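PDB 5XZ3: peptidoglycan-recognition protein from Apis mellifera, which probably recognises bacterial peptidoglycan as an innate immune receptor of the honey bee, using an amidase-like domain. Local coordinates for residues 37-42 and 106-111; 71-76 and 84-89; 145-150 and 158-163. All blocks are in the same frame, centred on the assembly; numbering follows the deposited sequence.

Contact 1: 37-42 and 106-111; sequences HHTVSL and AFIGNF
H38 and T39 carry most of this contact with 106-111, and H37 starts it. H37 and H38 pair in parallel with A106 and F107, at the ends of two neighbouring central strands. H37 O accepts from F107 N at 2.9 Å. The H37 ring turns away from the partner segment and bonds to S154 and T95. T39 N then reaches F107 O at 3.0 Å, which carries the pairing just beyond the strands. H38 lies on the same face of the sheet as F107. Its CG sits between the backbone N and the carbonyl carbon (chi1 67°). This lays the ring alongside the partner backbone. H38 ND1 takes the F111 N-H at 3.0 Å, nearly straight (168°) and within the ring plane. N110 runs beside the imidazole with its amide roughly perpendicular to the ring, and its OD1 accepts from Q112 N. V40 CG2 lies over one ring face near the rim. T39 uses both branches. T39 CG2 packs on A106 CB at 3.7 Å, while T39 OG1 accepts from G109 N at 3.1 Å. The same OG1 shares a 2.6 Å hydrogen bond with S41 OG. V40 N bonds to G109 O at 2.9 Å. Outside the pair, F107 and F111 both touch M120 of helix 118-133 and L159 of helix 157-163. Beyond the strands, the backbone bonds from T39 N and V40 N are thus joined by two side-chain acceptors: an imidazole nitrogen and a hydroxyl oxygen satisfy the N-H groups of F111 and G109.

Contact 2: 71-76 and 84-89; sequences GYSFLI and EGCGWN
S73 O grips two backbone donors of the partner segment, G85 N at 2.8 Å and G87 N at 2.9 Å. G87 N lies in the carbonyl plane on a lone pair, whereas G85 N comes from above that plane. One residue earlier, Y72 O accepts from C86 N at 2.9 Å. The backbone of 85-87 is therefore held by two successive carbonyls. A water adds a further link: it accepts from S73 OG at 2.6 Å and donates to G87 O. S73 OG is also bonded to S104 N of the next strand. Packing follows outward from F74. The F74 edge meets the W88 face in a tilted edge-to-face pair, with centroids 4.6 Å apart and planes at 61°. F74 CZ stands over the middle of the indole, 3.5 Å from W88 CE2. F74 CD1, across the ring from CE2, lies 3.9 Å from E84 CA. L127 of helix 118-133 touches both aromatic rings. F74 and E84 form a non-hydrogen-bonded antiparallel pair. This is the open end of a beta-hairpin, made by strands 74-76 and 82-84 at one edge of the mixed sheet of the amidase-like fold.

Contact 3: 145-150 and 158-163; sequences GGKQVI and ELYKQI
This is a loop-to-helix packing contact in the amidase-like fold of peptidoglycan-recognition proteins. Segment 145-150 starts at the end of edge strand 141-145 and continues into a loop, and its partner is helix 157-163. Y160 is the main link and reaches from the helix to the loop. Its CG is anti to the backbone N (chi1 -172°), which carries the ring out toward G145, K147 and Q148. K147 crosses one face of the ring. K147 CE lies over the ring centre in a CH-pi contact, 3.6 Å from the centroid. K147 NZ continues past the centre and makes an off-centre cation-pi contact, 4.0 Å from Y160 CD2. A bend at chi3 of K147 (-129°) turns the end of the chain over the ring. G145 and Q148 meet the ring at its edge instead. I163, nearly one turn further along the helix, adds its CD1 at 4.0 Å from G145 N. No hydrogen bond joins the two segments. The polar end of Q148 is occupied otherwise: OE1 accepts from G145 N at 2.8 Å and from W169 NE1, and NE2 bonds to V170 O. Together these bonds fix the amide beside the phenol and tie in the C-terminal tail. The amide stands 79° to the Y160 ring, with Q148 CD in the ring plane and only 3.1 Å from Y160 OH.

In the fold
Strand 31-38 leads into 37-42, and helix 47-64 follows, with the disulfide C44-C50 at its start. The chain then enters the hairpin at 71-76, and contact 2 closes that short loop at 84-89. Strand 102-107 brings 106-111 back to 37-42, so contact 1 closes a long loop with contact 2 nested inside. A106 joins the two by bonding to F74 and I76 of the adjacent strand. Helix 118-133 and strand 141-145 come next. Contact 3 is in series and closes last, linking the end of that strand and the loop after it to helix 157-163. The H37 ring of contact 1 packs on G146. Contacts 2 and 3 do not touch, their nearest atoms being about 8 Å apart.

Contact 1: 37-42 and 106-111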
# COMPACT_ATOMS: atom_id res chain seq x y z
N HIS A 37 2.06 4.75 3.08
CA HIS A 37 3.43 5.17 2.77
C HIS A 37 3.47 5.85 1.42
O HIS A 37 2.52 5.76 0.63
CB HIS A 37 4.37 3.96 2.74
CG HIS A 37 4.78 3.45 4.09
ND1 HIS A 37 5.71 4.10 4.88
CD2 HIS A 37 4.42 2.34 4.78
CE1 HIS A 37 5.91 3.41 5.99
NE2 HIS A 37 5.14 2.34 5.95
N HIS A 38 4.57 6.56 1.17
CA HIS A 38 4.96 6.90 -0.21
C HIS A 38 6.25 6.15 -0.53
O HIS A 38 6.97 5.74 0.39
CB HIS A 38 5.01 8.42 -0.47
CG HIS A 38 6.10 9.17 0.26
ND1 HIS A 38 6.43 10.47 -0.06
CD2 HIS A 38 6.92 8.81 1.28
CE1 HIS A 38 7.40 10.88 0.74
NE2 HIS A 38 7.72 9.90 1.56
N THR A 39 6.52 5.91 -1.82
CA THR A 39 7.66 5.06 -2.19
C THR A 39 8.95 5.85 -2.37
O THR A 39 10.03 5.25 -2.43
CB THR A 39 7.40 4.26 -3.49
OG1 THR A 39 7.20 5.18 -4.58
CG2 THR A 39 6.17 3.35 -3.35
N VAL A 40 8.84 7.18 -2.47
CA VAL A 40 9.97 8.08 -2.78
C VAL A 40 10.69 7.59 -4.06
O VAL A 40 11.90 7.70 -4.20
CB VAL A 40 10.97 8.24 -1.60
CG1 VAL A 40 11.79 9.52 -1.74
CG2 VAL A 40 10.26 8.24 -0.25
N SER A 41 9.93 7.01 -4.97
CA SER A 41 10.48 6.47 -6.20
C SER A 41 9.88 7.27 -7.33
O SER A 41 9.00 8.11 -7.10
CB SER A 41 10.18 4.96 -6.31
OG SER A 41 8.79 4.72 -6.55
N LEU A 42 10.37 7.03 -8.55
CA LEU A 42 9.85 7.71 -9.72
C LEU A 42 8.36 7.45 -9.88
O LEU A 42 7.90 6.31 -9.76
CB LEU A 42 10.62 7.31 -10.99
CG LEU A 42 11.75 8.23 -11.45
CD1 LEU A 42 12.56 7.57 -12.55
CD2 LEU A 42 11.24 9.59 -11.91
N ALA A 106 1.18 1.86 -0.53
CA ALA A 106 2.27 2.75 -0.89
C ALA A 106 1.90 3.51 -2.16
O ALA A 106 1.72 2.91 -3.22
CB ALA A 106 3.59 2.00 -1.08
N PHE A 107 1.81 4.83 -2.02
CA PHE A 107 1.58 5.72 -3.15
C PHE A 107 2.92 5.90 -3.87
O PHE A 107 3.90 6.30 -3.25
CB PHE A 107 1.09 7.09 -2.64
CG PHE A 107 -0.36 7.11 -2.21
CD1 PHE A 107 -0.79 6.43 -1.06
CD2 PHE A 107 -1.28 7.87 -2.94
CE1 PHE A 107 -2.13 6.49 -0.67
CE2 PHE A 107 -2.62 7.92 -2.56
CZ PHE A 107 -3.04 7.23 -1.42
N ILE A 108 2.94 5.60 -5.16
CA ILE A 108 4.19 5.66 -5.94
C ILE A 108 4.51 7.13 -6.23
O ILE A 108 3.79 7.79 -6.93
CB ILE A 108 4.10 4.80 -7.23
CG1 ILE A 108 3.94 3.31 -6.86
CG2 ILE A 108 5.33 5.00 -8.12
CD1 ILE A 108 3.32 2.47 -7.96
N GLY A 109 5.58 7.62 -5.62
CA GLY A 109 6.00 8.98 -5.83
C GLY A 109 6.53 9.56 -4.55
O GLY A 109 6.76 8.83 -3.57
N ASN A 110 6.73 10.87 -4.57
CA ASN A 110 7.16 11.61 -3.39
C ASN A 110 6.09 12.65 -3.15
O ASN A 110 5.92 13.58 -3.95
CB ASN A 110 8.52 12.29 -3.67
CG ASN A 110 9.07 13.03 -2.47
OD1 ASN A 110 8.34 13.46 -1.57
ND2 ASN A 110 10.39 13.21 -2.46
N PHE A 111 5.38 12.49 -2.03
CA PHE A 111 4.26 13.38 -1.68
C PHE A 111 4.52 14.29 -0.46
O PHE A 111 3.59 14.74 0.21
CB PHE A 111 2.92 12.59 -1.65
CG PHE A 111 2.66 11.86 -2.95
CD1 PHE A 111 2.10 12.53 -4.06
CD2 PHE A 111 3.05 10.52 -3.10
CE1 PHE A 111 1.91 11.87 -5.27
CE2 PHE A 111 2.86 9.86 -4.32
CZ PHE A 111 2.28 10.53 -5.40

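Contact 2: 71-76 and 84-89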
# COMPACT_ATOMS: atom_id res chain seq x y z
N GLY A 71 8.32 -5.21 -0.43
CA GLY A 71 8.00 -4.90 0.96
C GLY A 71 6.60 -4.36 1.20
O GLY A 71 6.09 -4.44 2.33
N TYR A 72 5.98 -3.81 0.16
CA TYR A 72 4.67 -3.16 0.30
C TYR A 72 3.50 -4.09 -0.02
O TYR A 72 3.59 -4.90 -0.94
CB TYR A 72 4.59 -1.94 -0.62
CG TYR A 72 5.64 -0.88 -0.37
CD1 TYR A 72 5.68 -0.17 0.83
CD2 TYR A 72 6.58 -0.56 -1.36
CE1 TYR A 72 6.61 0.83 1.05
CE2 TYR A 72 7.54 0.45 -1.15
CZ TYR A 72 7.54 1.12 0.06
OH TYR A 72 8.46 2.13 0.29
N SER A 73 2.40 -3.97 0.74
CA SER A 73 1.24 -4.86 0.52
C SER A 73 0.53 -4.55 -0.79
O SER A 73 0.27 -5.46 -1.60
CB SER A 73 0.25 -4.83 1.69
OG SER A 73 0.99 -4.91 2.89
N PHE A 74 0.26 -3.26 -0.99
CA PHE A 74 -0.32 -2.73 -2.23
C PHE A 74 0.35 -1.44 -2.63
O PHE A 74 0.84 -0.68 -1.78
CB PHE A 74 -1.82 -2.50 -2.06
CG PHE A 74 -2.60 -3.75 -1.79
CD1 PHE A 74 -3.02 -4.56 -2.85
CD2 PHE A 74 -2.89 -4.14 -0.48
CE1 PHE A 74 -3.73 -5.75 -2.62
CE2 PHE A 74 -3.59 -5.32 -0.24
CZ PHE A 74 -4.03 -6.11 -1.31
N LEU A 75 0.36 -1.16 -3.93
CA LEU A 75 0.94 0.10 -4.43
C LEU A 75 -0.12 0.82 -5.27
O LEU A 75 -0.96 0.18 -5.90
CB LEU A 75 2.22 -0.15 -5.24
CG LEU A 75 3.36 -0.80 -4.42
CD1 LEU A 75 3.33 -2.31 -4.64
CD2 LEU A 75 4.72 -0.23 -4.82
N ILE A 76 -0.11 2.15 -5.21
CA ILE A 76 -1.06 2.97 -5.96
C ILE A 76 -0.24 3.75 -7.00
O ILE A 76 0.66 4.49 -6.64
CB ILE A 76 -1.84 3.96 -5.03
CG1 ILE A 76 -2.50 3.27 -3.81
CG2 ILE A 76 -2.84 4.82 -5.82
CD1 ILE A 76 -3.50 2.14 -4.07
N GLU A 84 -1.06 -5.21 -6.62
CA GLU A 84 -0.77 -6.15 -5.55
C GLU A 84 0.75 -6.30 -5.40
O GLU A 84 1.44 -6.64 -6.37
CB GLU A 84 -1.43 -7.51 -5.84
CG GLU A 84 -1.28 -8.52 -4.71
CD GLU A 84 -1.74 -9.93 -5.07
OE1 GLU A 84 -1.66 -10.34 -6.25
OE2 GLU A 84 -2.20 -10.65 -4.14
N GLY A 85 1.25 -6.02 -4.20
CA GLY A 85 2.65 -6.26 -3.86
C GLY A 85 2.69 -7.60 -3.15
O GLY A 85 2.47 -8.65 -3.79
N CYS A 86 2.91 -7.59 -1.85
CA CYS A 86 2.79 -8.84 -1.09
C CYS A 86 1.33 -9.21 -0.74
O CYS A 86 1.05 -10.32 -0.27
CB CYS A 86 3.78 -8.88 0.08
SG CYS A 86 3.45 -7.66 1.35
N GLY A 87 0.39 -8.31 -1.03
CA GLY A 87 -1.04 -8.61 -0.97
C GLY A 87 -1.65 -8.60 0.42
O GLY A 87 -1.01 -8.17 1.39
N TRP A 88 -2.90 -9.06 0.51
CA TRP A 88 -3.67 -9.06 1.76
C TRP A 88 -3.13 -10.07 2.78
O TRP A 88 -3.27 -9.86 3.98
CB TRP A 88 -5.13 -9.45 1.51
CG TRP A 88 -5.98 -8.51 0.71
CD1 TRP A 88 -6.56 -8.77 -0.51
CD2 TRP A 88 -6.39 -7.20 1.08
NE1 TRP A 88 -7.30 -7.68 -0.92
CE2 TRP A 88 -7.21 -6.70 0.04
CE3 TRP A 88 -6.12 -6.37 2.19
CZ2 TRP A 88 -7.78 -5.42 0.07
CZ3 TRP A 88 -6.70 -5.10 2.23
CH2 TRP A 88 -7.50 -4.64 1.16
N ASN A 89 -2.55 -11.18 2.30
CA ASN A 89 -2.31 -12.33 3.16
C ASN A 89 -0.88 -12.54 3.65
O ASN A 89 -0.68 -13.32 4.58
CB ASN A 89 -2.78 -13.62 2.50
CG ASN A 89 -4.28 -13.76 2.56
OD1 ASN A 89 -4.87 -14.05 3.62
ND2 ASN A 89 -4.91 -13.52 1.44
O HOH W 1 0.87 -7.43 3.42

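Contact 3: 145-150 and 158-163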
# COMPACT_ATOMS: atom_id res chain seq x y z
N GLY A 145 -0.54 7.10 9.00
CA GLY A 145 0.61 7.29 8.11
C GLY A 145 1.81 6.67 8.80
O GLY A 145 1.84 6.58 10.01
N GLY A 146 2.79 6.21 8.02
CA GLY A 146 4.04 5.67 8.57
C GLY A 146 4.67 6.55 9.64
O GLY A 146 5.15 6.04 10.66
N LYS A 147 4.63 7.87 9.42
CA LYS A 147 5.22 8.84 10.35
C LYS A 147 4.62 8.83 11.76
O LYS A 147 5.24 9.33 12.70
CB LYS A 147 5.22 10.24 9.75
CG LYS A 147 3.84 10.83 9.50
CD LYS A 147 4.02 12.26 9.02
CE LYS A 147 3.16 13.18 9.85
NZ LYS A 147 3.57 14.59 9.64
N GLN A 148 3.42 8.28 11.91
CA GLN A 148 2.77 8.15 13.22
C GLN A 148 3.35 7.03 14.09
O GLN A 148 3.12 7.01 15.30
CB GLN A 148 1.24 7.91 13.04
CG GLN A 148 0.55 9.11 12.40
CD GLN A 148 -0.94 8.92 12.24
OE1 GLN A 148 -1.41 8.58 11.16
NE2 GLN A 148 -1.71 9.13 13.33
N VAL A 149 4.09 6.10 13.49
CA VAL A 149 4.63 4.94 14.23
C VAL A 149 6.14 4.66 14.09
O VAL A 149 6.69 3.96 14.92
CB VAL A 149 3.82 3.64 13.97
CG1 VAL A 149 2.45 3.76 14.61
CG2 VAL A 149 3.69 3.34 12.49
N ILE A 150 6.79 5.17 13.03
CA ILE A 150 8.25 5.03 12.88
C ILE A 150 8.91 6.37 12.56
O ILE A 150 8.20 7.35 12.26
CB ILE A 150 8.65 3.96 11.82
CG1 ILE A 150 8.06 4.30 10.45
CG2 ILE A 150 8.22 2.57 12.30
CD1 ILE A 150 8.73 3.61 9.27
N GLU A 158 2.11 16.39 2.43
CA GLU A 158 0.96 16.79 1.62
C GLU A 158 -0.05 15.64 1.56
O GLU A 158 -1.24 15.85 1.82
CB GLU A 158 1.37 17.30 0.23
CG GLU A 158 2.07 18.66 0.24
CD GLU A 158 1.25 19.71 1.00
OE1 GLU A 158 1.82 20.31 1.95
OE2 GLU A 158 0.03 19.91 0.70
N LEU A 159 0.44 14.44 1.25
CA LEU A 159 -0.41 13.23 1.24
C LEU A 159 -0.99 12.90 2.61
O LEU A 159 -2.14 12.47 2.73
CB LEU A 159 0.34 12.02 0.67
CG LEU A 159 -0.31 10.63 0.81
CD1 LEU A 159 -1.73 10.62 0.22
CD2 LEU A 159 0.56 9.58 0.15
N TYR A 160 -0.16 13.05 3.64
CA TYR A 160 -0.63 12.88 5.02
C TYR A 160 -1.86 13.71 5.36
O TYR A 160 -2.84 13.19 5.91
CB TYR A 160 0.49 13.14 6.00
CG TYR A 160 0.13 12.81 7.42
CD1 TYR A 160 -0.01 11.48 7.82
CD2 TYR A 160 -0.09 13.83 8.36
CE1 TYR A 160 -0.37 11.16 9.12
CE2 TYR A 160 -0.45 13.52 9.69
CZ TYR A 160 -0.57 12.18 10.05
OH TYR A 160 -0.88 11.85 11.34
N LYS A 161 -1.84 15.00 5.04
CA LYS A 161 -3.00 15.86 5.27
C LYS A 161 -4.22 15.37 4.50
O LYS A 161 -5.33 15.50 4.98
CB LYS A 161 -2.68 17.32 4.91
CG LYS A 161 -1.81 18.02 5.95
CD LYS A 161 -1.36 19.40 5.49
CE LYS A 161 -0.45 19.36 4.26
NZ LYS A 161 -0.16 20.77 3.84
N GLN A 162 -4.00 14.77 3.33
CA GLN A 162 -5.10 14.22 2.53
C GLN A 162 -5.74 13.01 3.18
O GLN A 162 -6.97 12.90 3.18
CB GLN A 162 -4.62 13.84 1.14
CG GLN A 162 -4.30 15.04 0.30
CD GLN A 162 -3.87 14.64 -1.09
OE1 GLN A 162 -4.62 14.78 -2.04
NE2 GLN A 162 -2.67 14.15 -1.21
N ILE A 163 -4.92 12.12 3.75
CA ILE A 163 -5.48 10.89 4.36
C ILE A 163 -6.17 11.25 5.67
O ILE A 163 -7.09 10.55 6.10
CB ILE A 163 -4.45 9.73 4.54
CG1 ILE A 163 -3.44 10.07 5.66
CG2 ILE A 163 -3.79 9.38 3.19
CD1 ILE A 163 -2.57 8.93 6.14